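Local coordinates for protein BAG family molecular chaperone regulator 1 (Arabidopsis thaliana, PDB 4HWC) that probably acts as a co-chaperone, binding the ATPase domain of HSP70/HSC70 chaperones through its BAG domain and regulating programmed cell death and stress responses, at residues K7-I12 / D56-E61; L14-L19 / V72-N77. All coordinates share one frame; numbering follows the deposited sequence.

Both contacts use helix 5-31 of this BAG domain, a three-helix bundle made of helices 5-31, 38-55 and 62-88. Contact 1 (7-12 with 56-61) has its centre about 15 Å from the centre of the chain, where the loop joining helices 38-55 and 62-88 meets helix 5-31. Contact 2 (14-19 with 72-77) lies about 3 Å from that centre and pairs helix 5-31 with helix 62-88. Their centres are about 13 Å apart, with no touch between them beyond adjoining in sequence. The side chains that meet in contact 1 are all apolar, with no hydrogen bond across, whereas contact 2 adds a salt bridge beside its valines.

Contact 1 of 2, residues K7-I12 / D56-E61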
# COMPACT_ATOMS: atom_id res chain seq x y z
N LYS A 7 4.33 -16.47 6.80
CA LYS A 7 5.30 -16.26 5.72
C LYS A 7 4.71 -15.56 4.50
O LYS A 7 5.30 -14.61 3.98
CB LYS A 7 5.90 -17.60 5.30
CG LYS A 7 6.80 -17.55 4.06
CD LYS A 7 8.17 -16.92 4.35
CE LYS A 7 8.09 -15.41 4.54
NZ LYS A 7 9.43 -14.81 4.78
N ALA A 8 3.56 -16.03 4.04
CA ALA A 8 2.88 -15.46 2.88
C ALA A 8 2.48 -14.00 3.09
O ALA A 8 2.29 -13.25 2.14
CB ALA A 8 1.66 -16.29 2.54
N ILE A 9 2.33 -13.62 4.36
CA ILE A 9 1.95 -12.25 4.70
C ILE A 9 3.20 -11.38 4.76
O ILE A 9 3.20 -10.26 4.27
CB ILE A 9 1.22 -12.20 6.06
CG1 ILE A 9 -0.10 -12.98 5.96
CG2 ILE A 9 0.94 -10.76 6.46
CD1 ILE A 9 -0.80 -13.16 7.29
N SER A 10 4.27 -11.91 5.35
CA SER A 10 5.53 -11.18 5.44
C SER A 10 6.03 -10.89 4.03
O SER A 10 6.82 -9.98 3.81
CB SER A 10 6.58 -11.99 6.20
OG SER A 10 6.27 -12.06 7.59
N ASP A 11 5.55 -11.69 3.08
CA ASP A 11 5.91 -11.54 1.68
C ASP A 11 5.16 -10.36 1.06
O ASP A 11 5.75 -9.55 0.35
CB ASP A 11 5.60 -12.83 0.92
CG ASP A 11 5.63 -12.64 -0.58
OD1 ASP A 11 4.60 -12.20 -1.14
OD2 ASP A 11 6.67 -12.92 -1.20
N ILE A 12 3.86 -10.30 1.31
CA ILE A 12 3.03 -9.21 0.80
C ILE A 12 3.56 -7.96 1.48
O ILE A 12 3.57 -6.87 0.90
CB ILE A 12 1.55 -9.41 1.20
CG1 ILE A 12 0.94 -10.54 0.36
CG2 ILE A 12 0.77 -8.11 1.04
CD1 ILE A 12 -0.51 -10.85 0.68
N ASP A 56 -7.04 -10.38 1.33
CA ASP A 56 -8.44 -10.53 1.70
C ASP A 56 -8.75 -12.01 1.48
O ASP A 56 -9.91 -12.41 1.43
CB ASP A 56 -9.38 -9.67 0.83
CG ASP A 56 -10.83 -9.72 1.29
OD1 ASP A 56 -11.11 -9.43 2.47
OD2 ASP A 56 -11.71 -10.03 0.46
N ALA A 57 -7.70 -12.83 1.39
CA ALA A 57 -7.87 -14.27 1.18
C ALA A 57 -6.88 -15.15 1.95
O ALA A 57 -6.87 -16.37 1.76
CB ALA A 57 -7.79 -14.58 -0.31
N ILE A 58 -6.05 -14.56 2.79
CA ILE A 58 -5.09 -15.35 3.57
C ILE A 58 -5.72 -15.71 4.91
O ILE A 58 -6.00 -14.84 5.73
CB ILE A 58 -3.79 -14.56 3.83
CG1 ILE A 58 -3.10 -14.24 2.50
CG2 ILE A 58 -2.87 -15.37 4.74
CD1 ILE A 58 -1.80 -13.48 2.65
N VAL A 59 -5.94 -17.00 5.14
CA VAL A 59 -6.53 -17.44 6.40
C VAL A 59 -5.47 -17.76 7.43
O VAL A 59 -4.49 -18.46 7.15
CB VAL A 59 -7.42 -18.69 6.22
CG1 VAL A 59 -8.06 -19.06 7.55
CG2 VAL A 59 -8.50 -18.42 5.19
N ALA A 60 -5.65 -17.23 8.63
CA ALA A 60 -4.71 -17.45 9.71
C ALA A 60 -5.45 -17.51 11.04
O ALA A 60 -6.67 -17.28 11.10
CB ALA A 60 -3.68 -16.32 9.74
N GLU A 61 -4.72 -17.82 12.10
CA GLU A 61 -5.29 -17.89 13.43
C GLU A 61 -4.32 -17.19 14.37
O GLU A 61 -3.22 -16.82 13.97
CB GLU A 61 -5.47 -19.34 13.87
CG GLU A 61 -4.20 -20.15 13.83
CD GLU A 61 -4.15 -21.20 14.92
OE1 GLU A 61 -5.10 -22.01 15.01
OE2 GLU A 61 -3.16 -21.23 15.68
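Ile58 meets Ile9 and Ile12 with CG1 anti to its own carbonyl carbon (chi1 -62°), and its second torsion is extended (chi2 -179°), which carries CD1 straight out from the loop to the surface of helix 5-31. Ile9 and Ile12 hold the same pair of rotamers, and from the helix their CG1 branches come to meet it. CD1 of Ile12 and CD1 of Ile58 reach each other tip to tip at 3.5 Å. The Ile9 side chain instead runs across that of Ile58: its CG1 lies 3.8 Å from Ile58 CD1, while CD1 of Ile9 approaches Ile58 CG2 at 4.0 Å. Both branches of the loop isoleucine are therefore engaged, CD1 against two helix isoleucines and CG2 against one. Ala8 is a looser neighbour, its backbone O 4.1 Å from Ile58 CD1 and its CB 4.5 Å from the same methyl.

The backbones stay well apart, with CA of Ile9 and CA of Ile58 separated by 7.8 Å, so the connection is made chiefly by side chains. The two helix isoleucines diverge beyond it: Ile9 also packs on Val64, Arg68 and Gln71 of helix 62-88, whereas Ile12 touches Glu51, Lys54 and Leu55 of helix 38-55. Ile58, from the loop between those two helices, packs against helix 5-31 and also touches Arg68.

No hydrogen bond crosses between the segments, and the buried surface is a modest 166 Å². The hold of this loop on residues 7-12 thus probably rests on van der Waals contact and the partial burial of aliphatic carbon rather than on directional polar bonds.

Contact 2 of 2, residues L14-L19 / V72-N77; sequences LEVDRL and VKRVQN
Arg74 reaches across to Asp17 and Val16 by way of a bent chain. Its CG stands anti to the carbonyl carbon, and further bends at chi2 and chi3 swing the guanidinium round to helix 5-31. There NH1 and NH2 grip Asp17 end-on, both bonding to the single oxygen OD1. The Arg74 NH1 to Asp17 OD1 bond is 2.8 Å long and the NH2 to OD1 bond 2.9 Å; neither is straight, the NH2 bond having an N-H...O angle of 133°, as expected when two donors converge on one acceptor. NH2 meets OD1 nearly along its C-O axis, while NH1 comes from above the carboxylate plane. The carboxylate and guanidinium planes are accordingly far from coplanar, turned 55° apart.

Val16 packs against the guanidinium of this salt bridge. With CG1 anti to its backbone N and CG2 anti to its carbonyl carbon, it sends one methyl to each partner. CG1 sits over the centre of one guanidinium face, 3.4 Å from Arg74 CZ, so an aliphatic branch backs the flat cation while the edge is used for Asp17. CG2 of Val16 faces Val75 CG2 at 3.9 Å, the two valines crossing at about a right angle.

Helices 5-31 and 62-88 belong to the three-helix bundle of the BAG domain, and their segments 14-19 and 72-77 run nearly parallel, 20° apart, with axes 10.7 Å from each other at closest approach. Val75 also packs on Leu52 of helix 38-55, placing the valine pair on the interior side. Replacing Arg74 by an alanine would probably leave the Asp17 carboxylate without its charged mate and take away the flat group that Val16 CG1 packs on. On helix 5-31 itself, Arg18 holds Glu15 side-on, NE pointing at OE1 and NH2 at OE2, the latter oxygen using its syn lone pair.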
# COMPACT_ATOMS: atom_id res chain seq x y z
N LEU A 14 6.59 -7.24 2.20
CA LEU A 14 7.77 -6.74 1.51
C LEU A 14 7.37 -5.87 0.32
O LEU A 14 8.00 -4.86 0.04
CB LEU A 14 8.65 -7.90 1.04
CG LEU A 14 9.22 -8.80 2.15
CD1 LEU A 14 9.99 -9.95 1.52
CD2 LEU A 14 10.13 -7.98 3.05
N GLU A 15 6.32 -6.29 -0.38
CA GLU A 15 5.83 -5.53 -1.53
C GLU A 15 5.16 -4.25 -1.05
O GLU A 15 5.24 -3.21 -1.71
CB GLU A 15 4.85 -6.37 -2.34
CG GLU A 15 4.32 -5.68 -3.59
CD GLU A 15 5.41 -5.01 -4.42
OE1 GLU A 15 6.59 -5.43 -4.33
OE2 GLU A 15 5.08 -4.07 -5.18
N VAL A 16 4.48 -4.32 0.09
CA VAL A 16 3.84 -3.13 0.63
C VAL A 16 4.94 -2.16 1.06
O VAL A 16 4.77 -0.94 0.96
CB VAL A 16 2.93 -3.48 1.83
CG1 VAL A 16 2.40 -2.21 2.48
CG2 VAL A 16 1.75 -4.32 1.34
N ASP A 17 6.08 -2.68 1.53
CA ASP A 17 7.19 -1.80 1.93
C ASP A 17 7.65 -1.00 0.72
O ASP A 17 7.90 0.21 0.81
CB ASP A 17 8.40 -2.60 2.44
CG ASP A 17 8.14 -3.32 3.74
OD1 ASP A 17 7.28 -2.86 4.51
OD2 ASP A 17 8.82 -4.34 4.00
N ARG A 18 7.79 -1.69 -0.41
CA ARG A 18 8.25 -1.05 -1.63
C ARG A 18 7.22 -0.06 -2.16
O ARG A 18 7.58 1.02 -2.60
CB ARG A 18 8.55 -2.09 -2.70
CG ARG A 18 9.37 -1.56 -3.87
CD ARG A 18 9.48 -2.59 -4.97
NE ARG A 18 8.19 -2.84 -5.59
CZ ARG A 18 7.63 -2.06 -6.51
NH1 ARG A 18 8.26 -0.96 -6.92
NH2 ARG A 18 6.44 -2.36 -7.00
N LEU A 19 5.94 -0.43 -2.12
CA LEU A 19 4.90 0.47 -2.61
C LEU A 19 4.82 1.69 -1.69
O LEU A 19 4.50 2.78 -2.13
CB LEU A 19 3.54 -0.24 -2.67
CG LEU A 19 3.48 -1.38 -3.70
CD1 LEU A 19 2.13 -2.09 -3.62
CD2 LEU A 19 3.70 -0.82 -5.09
N VAL A 72 -3.32 -5.14 6.12
CA VAL A 72 -4.50 -4.58 5.47
C VAL A 72 -4.59 -3.10 5.82
O VAL A 72 -4.87 -2.26 4.96
CB VAL A 72 -5.78 -5.29 5.94
CG1 VAL A 72 -7.00 -4.51 5.47
CG2 VAL A 72 -5.82 -6.72 5.38
N LYS A 73 -4.34 -2.78 7.09
CA LYS A 73 -4.41 -1.40 7.55
C LYS A 73 -3.35 -0.54 6.88
O LYS A 73 -3.60 0.62 6.54
CB LYS A 73 -4.22 -1.35 9.07
CG LYS A 73 -4.31 0.05 9.67
CD LYS A 73 -5.69 0.66 9.42
CE LYS A 73 -5.81 2.02 10.12
NZ LYS A 73 -7.16 2.60 9.91
N ARG A 74 -2.16 -1.11 6.68
CA ARG A 74 -1.08 -0.38 6.03
C ARG A 74 -1.50 0.04 4.63
O ARG A 74 -1.31 1.18 4.23
CB ARG A 74 0.18 -1.24 5.91
CG ARG A 74 1.05 -1.27 7.14
CD ARG A 74 2.51 -1.11 6.73
NE ARG A 74 3.02 -2.29 6.06
CZ ARG A 74 4.16 -2.34 5.37
NH1 ARG A 74 4.52 -3.48 4.81
NH2 ARG A 74 4.92 -1.26 5.24
N VAL A 75 -2.08 -0.91 3.88
CA VAL A 75 -2.53 -0.64 2.52
C VAL A 75 -3.64 0.39 2.47
O VAL A 75 -3.63 1.29 1.62
CB VAL A 75 -3.01 -1.94 1.83
CG1 VAL A 75 -3.61 -1.61 0.46
CG2 VAL A 75 -1.85 -2.91 1.66
N GLN A 76 -4.61 0.27 3.37
CA GLN A 76 -5.71 1.22 3.43
C GLN A 76 -5.15 2.63 3.67
O GLN A 76 -5.61 3.60 3.05
CB GLN A 76 -6.69 0.83 4.54
CG GLN A 76 -7.53 -0.40 4.20
CD GLN A 76 -8.35 -0.91 5.38
OE1 GLN A 76 -9.24 -1.76 5.21
NE2 GLN A 76 -8.06 -0.42 6.57
N ASN A 77 -4.16 2.74 4.55
CA ASN A 77 -3.56 4.03 4.86
C ASN A 77 -2.85 4.61 3.65
O ASN A 77 -2.98 5.80 3.38
CB ASN A 77 -2.56 3.91 6.02
CG ASN A 77 -3.22 3.74 7.37
OD1 ASN A 77 -4.43 3.90 7.50
ND2 ASN A 77 -2.43 3.42 8.38